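Local coordinates for protein dihydrofolate reductase (Moritella profunda, PDB 3IA4) that uses NADPH to reduce 7,8-dihydrofolate to tetrahydrofolate, probably feeding glycine, purine and DNA-precursor synthesis, and here carries methotrexate and NADPH, at residues I2-A7 and E92-G97; I41-N46 and R58-L63; Y113-E118 and H151-S156. All coordinates share one frame; numbering follows the deposited sequence.

In the fold
All three interactions belong to one mixed sheet, in which strands run side by side in the order 60-63, 41-44, 92-97, 2-9, 111-117, 153-160. Interaction 1 is the middle pair, interaction 2 lies to one side of it (centres about 11 Å apart) and interaction 3 to the other (about 16 Å). Interactions 2 and 3 have centres about 23 Å apart. The seams include backbone contacts: Gly97 O lies 2.9 Å from Gly44 N, and Met5 O 2.7 Å from Tyr113 N; Glu92 OE2 also meets Tyr113 OH. Interaction 1 reaches the methotrexate pteridine, interaction 2 holds the 2'-phosphate, adenosine ribose and pyrophosphate of NADPH, and Thr115 of interaction 3 touches methotrexate.

Interaction 1: I2-A7 and E92-G97; sequences IVSMIA and ELMIIG. With MTX (methotrexate), chain F.
Glu92 sets CG anti to its backbone N (chi1 -173°) and runs on extended, while Ser4 turns OG back beside its own N (chi1 -63°), and the carboxylate and hydroxyl meet on one face of two neighbouring parallel strands, 2-7 and 92-97, in the middle of the mixed sheet of the dihydrofolate reductase fold. Ser4 OG donates to Glu92 OE2 over 2.7 Å, on the lone pair anti to the other carboxylate oxygen. That OE2 also takes the hydroxyl of Tyr113 and a salt bridge from Arg111, and OE1 pairs with Lys39. Two cations and two hydroxyls around a buried carboxylate would probably favour its charged form.

Between the main chains runs a parallel ladder: Leu93 N bonds to Ile2 O, Ser4 N to Leu93 O, Ile95 N to Ser4 O and Ile6 N to Ile95 O. The third of these is short, 2.8 Å from Ile95 N to Ser4 O, and almost straight at the hydrogen (177°).

Beyond the polar pair the contact turns apolar. Met94, bent at chi2 and chi3, lays SD 3.8 Å from Ser4 CB and carries CE on to Ile6 CB, 3.9 Å away. The CG2 methyls of Ile6 and Ile96 meet at 3.6 Å, their side chains crossing at a slant. On the other face Met5 and Ile95 stand side by side, pointing the same way, beneath helix 99-105, whose Tyr102 and Cys105 touch Met5 and whose Ile101 touches Ile95.

Near Ile6 and Ile96 the two strands meet the inhibitor, whose 4-amino group reaches a carbonyl of each. Tyr102 OH shares Ile6 O with it. Methotrexate NA4 donates to Ile6 O at 2.9 Å and, more weakly, to Ile96 O at 3.0 Å.

Interaction 2: I41-N46 and R58-L63; sequences IVMGRN and RLNIVL. With NDP (NADPH dihydro-nicotinamide-adenine-dinucleotide phosphate), chain E.
Val42 and Ile61 pair on one face of the parallel strands 41-44 and 60-63, CG2 to CD1, and Val42 CG1 meets Leu63 CD1 at 3.7 Å; helix 80-87 packs over this tight, buried side. Four backbone bonds tie the strands in strict alternation, from Ile41 N to Leu59 O through to the shortest, Leu63 N to Met43 O, at 2.7 Å. On the other face Ile41, with CG1 between N and the carbonyl carbon (chi1 59°), lies alongside Asn60, Ile41 CD1 3.9 Å from Asn60 OD1. Met43 crosses Val62 at a slant, CG to CG2 3.9 Å, against Phe48. Asn60 ND2 bonds to Arg58 O from well above that carbonyl's plane, while Arg58 reaches Pro56 O, Thr36 and methotrexate.

The looser parts are Leu59, which is exposed, and Arg45, partly exposed beside NADPH. The Arg45 chain is extended from CG to NE, and NH1 meets the 2'-phosphate oxygen O1X at 2.9 Å, in the guanidinium plane at the edge; NE pairs with Glu49, and Tyr69 makes a cation-pi contact. Asn46 N donates to NADPH O5B at 3.2 Å, and Asn46 ND2 to O2N at 3.1 Å. Gly44, lacking a side chain, lets O5B approach its CA to 3.5 Å. Strand 41-44, helix 45-51, with Gly44 at its N-cap position, and strand 60-63 form a beta-alpha-beta unit that binds the cofactor in dihydrofolate reductases.

Interaction 3: Y113-E118 and H151-S156; sequences YLTHIE and HNYRFS
On the face that also holds Leu114 and Ser156, His116 CB sits over the centre of one face of the Arg154 guanidinium, 3.6 Å from Arg154 CZ, the imidazole and guanidinium planes 12° apart. Arg154 CG lies between N and the carbonyl carbon (chi1 69°), and the extended chain beyond brings the guanidinium to His116.

Apolar contacts gather on the opposite face, toward helix 26-36. Phe155, its CG anti to the backbone N (chi1 178°), runs beside Tyr113, CZ to CD1 3.7 Å, with Tyr113 CB in the phenyl plane at its edge. Thr115 CG2 touches Tyr153 CD2, and Ile117 CG1 touches Tyr153 CB.

Backbone bonds make this an antiparallel ladder, strand 153-160 lying between 111-117 and 135-143 in the dihydrofolate reductase sheet. Leu114 with Ser156 and His116 with Arg154 are hydrogen-bonded pairs, each joined by two N-H...O bonds; Thr115 with Phe155 and Ile117 with Tyr153 are non-hydrogen-bonded, and Glu118 N extends the ladder to Asn152 O, almost straight.

Among the polar side chains, Thr115 OG1 bonds to Glu28, which also holds methotrexate. Asn152 ND2 reaches Glu118 OE1 only weakly, at 3.4 Å, while Asn152 OD1 takes the backbone N of Ala145. Waters bridge other pairs: one links His116 NE2 and Ser156 OG, which also bonds to Glu137, and another takes Arg154 NH2 at 3.0 Å and donates to Glu118 OE2 at 2.7 Å.

Interaction 1: I2-A7 and E92-G97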
loop_
_atom_site.group_PDB
_atom_site.type_symbol
_atom_site.label_atom_id
_atom_site.label_comp_id
_atom_site.label_asym_id
_atom_site.label_seq_id
_atom_site.Cartn_x
_atom_site.Cartn_y
_atom_site.Cartn_z
ATOM N N ILE A 2 -13.640 5.602 -4.742
ATOM C CA ILE A 2 -12.715 6.233 -3.804
ATOM C C ILE A 2 -11.335 5.753 -4.190
ATOM O O ILE A 2 -11.174 4.546 -4.455
ATOM C CB ILE A 2 -13.078 5.750 -2.392
ATOM C CG1 ILE A 2 -14.456 6.338 -2.049
ATOM C CG2 ILE A 2 -12.022 6.112 -1.372
ATOM C CD1 ILE A 2 -15.119 5.600 -0.910
ATOM N N VAL A 3 -10.374 6.673 -4.284
ATOM C CA VAL A 3 -8.986 6.282 -4.508
ATOM C C VAL A 3 -8.237 6.286 -3.216
ATOM O O VAL A 3 -8.122 7.313 -2.562
ATOM C CB VAL A 3 -8.288 7.235 -5.510
ATOM C CG1 VAL A 3 -6.799 6.896 -5.617
ATOM C CG2 VAL A 3 -9.001 7.113 -6.843
ATOM N N SER A 4 -7.849 5.105 -2.767
ATOM C CA SER A 4 -7.182 4.973 -1.458
ATOM C C SER A 4 -5.781 4.436 -1.609
ATOM O O SER A 4 -5.549 3.682 -2.529
ATOM C CB SER A 4 -7.993 4.006 -0.569
ATOM O OG SER A 4 -9.280 4.547 -0.317
ATOM N N MET A 5 -4.846 4.794 -0.700
ATOM C CA MET A 5 -3.545 4.171 -0.717
ATOM C C MET A 5 -3.353 3.573 0.670
ATOM O O MET A 5 -3.839 4.140 1.667
ATOM C CB MET A 5 -2.421 5.227 -0.973
ATOM C CG MET A 5 -2.791 6.079 -2.183
ATOM S SD MET A 5 -1.371 6.855 -3.038
ATOM C CE MET A 5 -0.482 7.615 -1.693
ATOM N N ILE A 6 -2.683 2.455 0.731
ATOM C CA ILE A 6 -2.489 1.730 2.015
ATOM C C ILE A 6 -1.004 1.448 2.107
ATOM O O ILE A 6 -0.401 0.973 1.145
ATOM C CB ILE A 6 -3.328 0.426 2.135
ATOM C CG1 ILE A 6 -2.977 -0.239 3.474
ATOM C CG2 ILE A 6 -3.037 -0.518 0.948
ATOM C CD1 ILE A 6 -4.012 -1.375 3.926
ATOM N N ALA A 7 -0.407 1.757 3.265
ATOM C CA ALA A 7 1.032 1.534 3.464
ATOM C C ALA A 7 1.348 1.377 4.924
ATOM O O ALA A 7 0.597 1.899 5.765
ATOM C CB ALA A 7 1.804 2.811 2.957
ATOM N N GLU A 92 -14.129 1.313 -4.212
ATOM C CA GLU A 92 -12.820 1.807 -3.722
ATOM C C GLU A 92 -11.714 0.989 -4.354
ATOM O O GLU A 92 -11.777 -0.233 -4.354
ATOM C CB GLU A 92 -12.798 1.615 -2.217
ATOM C CG GLU A 92 -11.613 2.198 -1.503
ATOM C CD GLU A 92 -11.731 2.033 -0.018
ATOM O OE1 GLU A 92 -12.455 1.106 0.432
ATOM O OE2 GLU A 92 -11.117 2.803 0.742
ATOM N N LEU A 93 -10.698 1.693 -4.857
ATOM C CA LEU A 93 -9.500 1.121 -5.456
ATOM C C LEU A 93 -8.405 1.262 -4.375
ATOM O O LEU A 93 -8.354 2.313 -3.721
ATOM C CB LEU A 93 -9.207 1.992 -6.673
ATOM C CG LEU A 93 -7.985 2.008 -7.532
ATOM C CD1 LEU A 93 -6.780 2.352 -6.648
ATOM C CD2 LEU A 93 -7.918 0.650 -8.112
ATOM N N MET A 94 -7.554 0.243 -4.153
ATOM C CA MET A 94 -6.474 0.359 -3.129
ATOM C C MET A 94 -5.108 0.349 -3.798
ATOM O O MET A 94 -4.739 -0.651 -4.397
ATOM C CB MET A 94 -6.507 -0.804 -2.114
ATOM C CG MET A 94 -7.822 -1.046 -1.401
ATOM S SD MET A 94 -8.209 0.241 -0.171
ATOM C CE MET A 94 -7.000 -0.165 1.070
ATOM N N ILE A 95 -4.357 1.460 -3.691
ATOM C CA ILE A 95 -2.960 1.504 -4.158
ATOM C C ILE A 95 -2.073 0.951 -3.052
ATOM O O ILE A 95 -2.121 1.472 -1.913
ATOM C CB ILE A 95 -2.581 2.947 -4.478
ATOM C CG1 ILE A 95 -3.447 3.534 -5.658
ATOM C CG2 ILE A 95 -1.073 3.047 -4.732
ATOM C CD1 ILE A 95 -3.052 3.062 -7.027
ATOM N N ILE A 96 -1.321 -0.103 -3.337
ATOM C CA ILE A 96 -0.652 -0.839 -2.247
ATOM C C ILE A 96 0.849 -0.673 -2.308
ATOM O O ILE A 96 1.595 -1.354 -1.596
ATOM C CB ILE A 96 -0.983 -2.344 -2.192
ATOM C CG1 ILE A 96 -0.475 -3.122 -3.441
ATOM C CG2 ILE A 96 -2.510 -2.502 -2.068
ATOM C CD1 ILE A 96 -0.275 -4.576 -3.154
ATOM N N GLY A 97 1.304 0.187 -3.210
ATOM C CA GLY A 97 2.731 0.529 -3.261
ATOM C C GLY A 97 3.343 0.293 -4.638
ATOM O O GLY A 97 2.661 -0.177 -5.536
HETATM N N1 MTX F . 1.094 -3.300 4.951
HETATM C C2 MTX F . 0.335 -2.204 4.740
HETATM N NA2 MTX F . -0.261 -1.650 5.813
HETATM N N3 MTX F . 0.173 -1.694 3.483
HETATM C C4 MTX F . 0.764 -2.284 2.400
HETATM N NA4 MTX F . 0.608 -1.733 1.221
HETATM C C4A MTX F . 1.502 -3.409 2.598
HETATM N N5 MTX F . 2.063 -4.040 1.512
HETATM C C6 MTX F . 2.818 -5.166 1.721
HETATM C C7 MTX F . 3.009 -5.725 2.983
HETATM N N8 MTX F . 2.410 -5.095 4.084
HETATM C C8A MTX F . 1.671 -3.937 3.865
HETATM C C9 MTX F . 3.447 -5.808 0.490
HETATM N N10 MTX F . 3.989 -7.143 0.744
HETATM C CM MTX F . 5.461 -7.290 0.639
HETATM C C11 MTX F . 1.514 -10.437 1.586
HETATM C C12 MTX F . 2.894 -10.592 1.556
HETATM C C13 MTX F . 3.713 -9.520 1.266
HETATM C C14 MTX F . 3.148 -8.265 1.035
HETATM C C15 MTX F . 1.763 -8.136 1.097
HETATM C C16 MTX F . 0.930 -9.204 1.288
HETATM C C MTX F . 0.596 -11.524 1.946
HETATM O O MTX F . 0.939 -12.853 1.752
HETATM N N MTX F . -0.551 -11.153 2.509
HETATM C CA MTX F . -1.636 -12.048 2.796
HETATM C CT MTX F . -2.914 -11.479 2.219
HETATM O O1 MTX F . -3.038 -10.222 2.114
HETATM O O2 MTX F . -3.838 -12.262 1.886
HETATM C CB MTX F . -1.859 -12.222 4.303
HETATM C CG MTX F . -0.639 -12.841 4.982
HETATM C CD MTX F . -0.362 -14.295 4.585
HETATM O OE1 MTX F . 0.599 -14.940 5.098
HETATM O OE2 MTX F . -1.070 -14.887 3.744
#

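Interaction 2: I41-N46 and R58-L63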
loop_
_atom_site.group_PDB
_atom_site.type_symbol
_atom_site.label_atom_id
_atom_site.label_comp_id
_atom_site.label_asym_id
_atom_site.label_seq_id
_atom_site.Cartn_x
_atom_site.Cartn_y
_atom_site.Cartn_z
ATOM N N ILE A 41 -6.522 -4.152 -6.138
ATOM C CA ILE A 41 -5.265 -3.615 -5.593
ATOM C C ILE A 41 -4.341 -3.279 -6.764
ATOM O O ILE A 41 -4.186 -4.072 -7.692
ATOM C CB ILE A 41 -4.614 -4.617 -4.597
ATOM C CG1 ILE A 41 -4.288 -5.986 -5.226
ATOM C CG2 ILE A 41 -5.476 -4.705 -3.324
ATOM C CD1 ILE A 41 -3.535 -6.905 -4.213
ATOM N N VAL A 42 -3.761 -2.076 -6.733
ATOM C CA VAL A 42 -2.911 -1.602 -7.789
ATOM C C VAL A 42 -1.498 -1.438 -7.209
ATOM O O VAL A 42 -1.346 -0.880 -6.125
ATOM C CB VAL A 42 -3.400 -0.215 -8.253
ATOM C CG1 VAL A 42 -2.468 0.291 -9.276
ATOM C CG2 VAL A 42 -4.829 -0.358 -8.847
ATOM N N MET A 43 -0.503 -1.959 -7.902
ATOM C CA MET A 43 0.894 -1.950 -7.380
ATOM C C MET A 43 1.891 -1.772 -8.512
ATOM O O MET A 43 1.627 -2.125 -9.695
ATOM C CB MET A 43 1.159 -3.250 -6.649
ATOM C CG MET A 43 1.360 -4.439 -7.532
ATOM S SD MET A 43 1.091 -6.045 -6.679
ATOM C CE MET A 43 -0.736 -6.093 -6.634
ATOM N N GLY A 44 3.076 -1.278 -8.147
ATOM C CA GLY A 44 4.185 -1.229 -9.125
ATOM C C GLY A 44 4.789 -2.601 -9.276
ATOM O O GLY A 44 4.615 -3.504 -8.440
ATOM N N ARG A 45 5.551 -2.755 -10.344
ATOM C CA ARG A 45 6.201 -4.020 -10.598
ATOM C C ARG A 45 7.139 -4.526 -9.490
ATOM O O ARG A 45 7.122 -5.717 -9.191
ATOM C CB ARG A 45 6.943 -3.907 -11.925
ATOM C CG ARG A 45 7.616 -5.213 -12.260
ATOM C CD ARG A 45 8.669 -4.897 -13.286
ATOM N NE ARG A 45 9.462 -6.055 -13.685
ATOM C CZ ARG A 45 10.015 -6.167 -14.899
ATOM N NH1 ARG A 45 9.807 -5.206 -15.825
ATOM N NH2 ARG A 45 10.736 -7.257 -15.198
ATOM N N ASN A 46 7.920 -3.645 -8.835
ATOM C CA ASN A 46 8.811 -4.123 -7.805
ATOM C C ASN A 46 8.024 -4.700 -6.623
ATOM O O ASN A 46 8.417 -5.703 -6.034
ATOM C CB ASN A 46 9.734 -3.017 -7.270
ATOM C CG ASN A 46 10.696 -2.526 -8.318
ATOM O OD1 ASN A 46 10.976 -3.241 -9.278
ATOM N ND2 ASN A 46 11.252 -1.328 -8.118
ATOM N N ARG A 58 -8.733 -10.614 -4.426
ATOM C CA ARG A 58 -8.483 -9.265 -4.950
ATOM C C ARG A 58 -8.131 -9.294 -6.407
ATOM O O ARG A 58 -7.378 -10.142 -6.825
ATOM C CB ARG A 58 -7.325 -8.630 -4.138
ATOM C CG ARG A 58 -7.763 -8.157 -2.733
ATOM C CD ARG A 58 -6.654 -8.205 -1.696
ATOM N NE ARG A 58 -6.385 -9.598 -1.366
ATOM C CZ ARG A 58 -5.602 -9.998 -0.362
ATOM N NH1 ARG A 58 -4.953 -9.106 0.444
ATOM N NH2 ARG A 58 -5.421 -11.298 -0.193
ATOM N N LEU A 59 -8.629 -8.307 -7.207
ATOM C CA LEU A 59 -8.141 -8.100 -8.572
ATOM C C LEU A 59 -6.746 -7.500 -8.449
ATOM O O LEU A 59 -6.631 -6.404 -7.914
ATOM C CB LEU A 59 -9.059 -7.115 -9.327
ATOM C CG LEU A 59 -8.582 -6.691 -10.719
ATOM C CD1 LEU A 59 -8.225 -7.892 -11.600
ATOM C CD2 LEU A 59 -9.605 -5.700 -11.421
ATOM N N ASN A 60 -5.720 -8.229 -8.895
ATOM C CA ASN A 60 -4.341 -7.718 -8.755
ATOM C C ASN A 60 -3.980 -6.972 -10.047
ATOM O O ASN A 60 -3.876 -7.585 -11.088
ATOM C CB ASN A 60 -3.308 -8.859 -8.549
ATOM C CG ASN A 60 -3.359 -9.496 -7.155
ATOM O OD1 ASN A 60 -2.323 -9.717 -6.550
ATOM N ND2 ASN A 60 -4.546 -9.864 -6.676
ATOM N N ILE A 61 -3.704 -5.653 -9.976
ATOM C CA ILE A 61 -3.343 -4.869 -11.168
ATOM C C ILE A 61 -1.897 -4.449 -10.966
ATOM O O ILE A 61 -1.597 -3.905 -9.918
ATOM C CB ILE A 61 -4.279 -3.634 -11.288
ATOM C CG1 ILE A 61 -5.731 -4.092 -11.443
ATOM C CG2 ILE A 61 -3.817 -2.657 -12.420
ATOM C CD1 ILE A 61 -6.756 -2.978 -11.238
ATOM N N VAL A 62 -1.024 -4.732 -11.945
ATOM C CA VAL A 62 0.400 -4.456 -11.751
ATOM C C VAL A 62 0.857 -3.480 -12.829
ATOM O O VAL A 62 0.617 -3.699 -14.017
ATOM C CB VAL A 62 1.228 -5.727 -11.799
ATOM C CG1 VAL A 62 2.752 -5.405 -11.693
ATOM C CG2 VAL A 62 0.797 -6.621 -10.677
ATOM N N LEU A 63 1.543 -2.388 -12.425
ATOM C CA LEU A 63 2.043 -1.429 -13.403
ATOM C C LEU A 63 3.411 -1.798 -13.962
ATOM O O LEU A 63 4.395 -1.959 -13.210
ATOM C CB LEU A 63 2.128 -0.041 -12.714
ATOM C CG LEU A 63 0.706 0.529 -12.616
ATOM C CD1 LEU A 63 0.478 1.313 -11.346
ATOM C CD2 LEU A 63 0.455 1.403 -13.849
HETATM P PA NDP E . 7.248 0.021 -7.159
HETATM O O1A NDP E . 6.517 1.336 -7.084
HETATM O O2A NDP E . 6.721 -1.203 -6.476
HETATM O O5B NDP E . 7.561 -0.418 -8.703
HETATM C C5B NDP E . 8.083 0.578 -9.609
HETATM C C4B NDP E . 8.030 -0.060 -10.992
HETATM O O4B NDP E . 6.673 0.062 -11.442
HETATM C C3B NDP E . 8.786 0.803 -12.031
HETATM O O3B NDP E . 10.174 0.487 -12.012
HETATM C C2B NDP E . 8.080 0.488 -13.339
HETATM O O2B NDP E . 8.294 -0.871 -13.734
HETATM C C1B NDP E . 6.651 0.491 -12.834
HETATM N N9A NDP E . 5.978 1.802 -12.954
HETATM C C8A NDP E . 6.038 2.798 -12.056
HETATM N N7A NDP E . 5.235 3.821 -12.415
HETATM C C5A NDP E . 4.627 3.452 -13.576
HETATM C C6A NDP E . 3.630 4.019 -14.495
HETATM N N6A NDP E . 3.093 5.271 -14.321
HETATM N N1A NDP E . 3.292 3.225 -15.568
HETATM C C2A NDP E . 3.753 2.000 -15.801
HETATM N N3A NDP E . 4.656 1.438 -15.002
HETATM C C4A NDP E . 5.105 2.120 -13.896
HETATM O O3 NDP E . 8.794 0.206 -6.720
HETATM P PN NDP E . 9.598 0.934 -5.532
HETATM O O1N NDP E . 9.299 2.387 -5.575
HETATM O O2N NDP E . 11.011 0.479 -5.607
HETATM O O5D NDP E . 8.880 0.404 -4.222
HETATM C C5D NDP E . 9.155 -0.920 -3.786
HETATM C C4D NDP E . 9.581 -0.895 -2.322
HETATM O O4D NDP E . 8.426 -0.545 -1.472
HETATM C C3D NDP E . 10.087 -2.244 -1.790
HETATM O O3D NDP E . 11.147 -2.000 -0.846
HETATM C C2D NDP E . 8.893 -2.814 -1.023
HETATM O O2D NDP E . 9.252 -3.752 0.022
HETATM C C1D NDP E . 8.323 -1.549 -0.443
HETATM N N1N NDP E . 6.905 -1.593 -0.103
HETATM C C2N NDP E . 6.556 -1.262 1.141
HETATM C C3N NDP E . 5.227 -1.177 1.476
HETATM C C7N NDP E . 4.876 -0.819 2.886
HETATM O O7N NDP E . 3.711 -0.601 3.144
HETATM N N7N NDP E . 5.810 -0.618 3.821
HETATM C C4N NDP E . 4.074 -1.468 0.527
HETATM C C5N NDP E . 4.618 -1.740 -0.792
HETATM C C6N NDP E . 5.965 -1.840 -1.043
HETATM P P2B NDP E . 8.896 -1.223 -15.200
HETATM O O1X NDP E . 8.629 -2.660 -15.308
HETATM O O2X NDP E . 8.185 -0.285 -16.115
HETATM O O3X NDP E . 10.339 -0.805 -15.136
#

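Interaction 3: Y113-E118 and H151-S156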
loop_
_atom_site.group_PDB
_atom_site.type_symbol
_atom_site.label_atom_id
_atom_site.label_comp_id
_atom_site.label_asym_id
_atom_site.label_seq_id
_atom_site.Cartn_x
_atom_site.Cartn_y
_atom_site.Cartn_z
ATOM N N TYR A 113 -4.695 4.694 4.167
ATOM C CA TYR A 113 -4.800 3.727 5.242
ATOM C C TYR A 113 -3.371 3.538 5.729
ATOM O O TYR A 113 -2.582 2.823 5.117
ATOM C CB TYR A 113 -5.292 2.369 4.700
ATOM C CG TYR A 113 -6.757 2.315 4.258
ATOM C CD1 TYR A 113 -7.577 1.322 4.779
ATOM C CD2 TYR A 113 -7.278 3.171 3.286
ATOM C CE1 TYR A 113 -8.866 1.185 4.363
ATOM C CE2 TYR A 113 -8.638 3.049 2.869
ATOM C CZ TYR A 113 -9.386 2.015 3.415
ATOM O OH TYR A 113 -10.719 1.893 3.057
ATOM N N LEU A 114 -2.999 4.211 6.809
ATOM C CA LEU A 114 -1.622 4.155 7.269
ATOM C C LEU A 114 -1.472 3.307 8.527
ATOM O O LEU A 114 -2.134 3.517 9.531
ATOM C CB LEU A 114 -1.111 5.572 7.602
ATOM C CG LEU A 114 -1.166 6.580 6.419
ATOM C CD1 LEU A 114 -0.547 7.910 6.757
ATOM C CD2 LEU A 114 -0.445 5.983 5.182
ATOM N N THR A 115 -0.508 2.430 8.494
ATOM C CA THR A 115 -0.060 1.810 9.748
ATOM C C THR A 115 1.244 2.506 10.127
ATOM O O THR A 115 2.107 2.688 9.263
ATOM C CB THR A 115 0.237 0.364 9.439
ATOM O OG1 THR A 115 -1.007 -0.278 9.112
ATOM C CG2 THR A 115 0.870 -0.353 10.671
ATOM N N HIS A 116 1.345 2.998 11.365
ATOM C CA HIS A 116 2.605 3.548 11.828
ATOM C C HIS A 116 3.214 2.564 12.774
ATOM O O HIS A 116 2.581 2.197 13.779
ATOM C CB HIS A 116 2.318 4.854 12.567
ATOM C CG HIS A 116 1.643 5.865 11.710
ATOM N ND1 HIS A 116 2.352 6.724 10.889
ATOM C CD2 HIS A 116 0.337 6.184 11.564
ATOM C CE1 HIS A 116 1.500 7.526 10.264
ATOM N NE2 HIS A 116 0.274 7.208 10.645
ATOM N N ILE A 117 4.456 2.155 12.457
ATOM C CA ILE A 117 5.237 1.261 13.341
ATOM C C ILE A 117 6.263 2.013 14.184
ATOM O O ILE A 117 7.008 2.855 13.663
ATOM C CB ILE A 117 5.968 0.228 12.445
ATOM C CG1 ILE A 117 4.946 -0.454 11.540
ATOM C CG2 ILE A 117 6.793 -0.766 13.326
ATOM C CD1 ILE A 117 5.610 -1.354 10.436
ATOM N N GLU A 118 6.319 1.738 15.495
ATOM C CA GLU A 118 7.257 2.460 16.339
ATOM C C GLU A 118 8.629 1.825 16.223
ATOM O O GLU A 118 9.027 0.999 17.074
ATOM C CB GLU A 118 6.788 2.460 17.792
ATOM C CG GLU A 118 5.494 3.211 17.992
ATOM C CD GLU A 118 5.105 3.326 19.482
ATOM O OE1 GLU A 118 5.999 3.159 20.366
ATOM O OE2 GLU A 118 3.906 3.581 19.733
ATOM N N HIS A 151 7.145 -4.885 17.785
ATOM C CA HIS A 151 7.050 -3.437 17.820
ATOM C C HIS A 151 5.617 -3.031 17.979
ATOM O O HIS A 151 4.741 -3.662 17.404
ATOM C CB HIS A 151 7.529 -2.868 16.430
ATOM C CG HIS A 151 8.811 -3.478 15.965
ATOM N ND1 HIS A 151 9.973 -3.367 16.691
ATOM C CD2 HIS A 151 9.128 -4.191 14.851
ATOM C CE1 HIS A 151 10.946 -4.023 16.075
ATOM N NE2 HIS A 151 10.465 -4.524 14.952
ATOM N N ASN A 152 5.376 -1.939 18.711
ATOM C CA ASN A 152 4.069 -1.345 18.747
ATOM C C ASN A 152 3.727 -0.795 17.357
ATOM O O ASN A 152 4.592 -0.261 16.682
ATOM C CB ASN A 152 4.093 -0.156 19.686
ATOM C CG ASN A 152 4.348 -0.549 21.140
ATOM O OD1 ASN A 152 3.952 -1.600 21.551
ATOM N ND2 ASN A 152 5.015 0.314 21.908
ATOM N N TYR A 153 2.473 -0.902 16.980
ATOM C CA TYR A 153 2.017 -0.241 15.726
ATOM C C TYR A 153 0.597 0.201 15.854
ATOM O O TYR A 153 -0.085 -0.159 16.825
ATOM C CB TYR A 153 2.281 -1.105 14.483
ATOM C CG TYR A 153 1.496 -2.419 14.452
ATOM C CD1 TYR A 153 1.935 -3.527 15.160
ATOM C CD2 TYR A 153 0.319 -2.509 13.733
ATOM C CE1 TYR A 153 1.180 -4.743 15.140
ATOM C CE2 TYR A 153 -0.421 -3.709 13.679
ATOM C CZ TYR A 153 0.024 -4.806 14.383
ATOM O OH TYR A 153 -0.726 -5.982 14.332
ATOM N N ARG A 154 0.153 1.050 14.934
ATOM C CA ARG A 154 -1.212 1.546 15.071
ATOM C C ARG A 154 -1.712 1.833 13.665
ATOM O O ARG A 154 -0.931 2.041 12.733
ATOM C CB ARG A 154 -1.308 2.803 15.966
ATOM C CG ARG A 154 -0.682 3.988 15.308
ATOM C CD ARG A 154 -0.584 5.187 16.285
ATOM N NE ARG A 154 0.153 6.289 15.644
ATOM C CZ ARG A 154 1.480 6.409 15.669
ATOM N NH1 ARG A 154 2.068 7.439 15.044
ATOM N NH2 ARG A 154 2.243 5.485 16.290
ATOM N N PHE A 155 -3.019 1.770 13.524
ATOM C CA PHE A 155 -3.690 2.097 12.253
ATOM C C PHE A 155 -4.383 3.450 12.283
ATOM O O PHE A 155 -5.019 3.808 13.264
ATOM C CB PHE A 155 -4.727 1.018 12.016
ATOM C CG PHE A 155 -5.519 1.253 10.791
ATOM C CD1 PHE A 155 -4.876 1.210 9.546
ATOM C CD2 PHE A 155 -6.867 1.617 10.850
ATOM C CE1 PHE A 155 -5.573 1.487 8.376
ATOM C CE2 PHE A 155 -7.589 1.888 9.657
ATOM C CZ PHE A 155 -6.933 1.833 8.437
ATOM N N SER A 156 -4.277 4.217 11.189
ATOM C CA SER A 156 -4.952 5.497 11.100
ATOM C C SER A 156 -5.501 5.614 9.688
ATOM O O SER A 156 -4.720 5.574 8.722
ATOM C CB SER A 156 -3.907 6.604 11.378
ATOM O OG SER A 156 -4.388 7.900 11.144
HETATM O O HOH W 1 -1.929 9.147 10.259
HETATM O O HOH W 2 1.927 3.053 18.019
HETATM O O HOH W 3 7.772 -0.460 19.303
HETATM O O HOH W 4 10.336 -1.500 18.512
#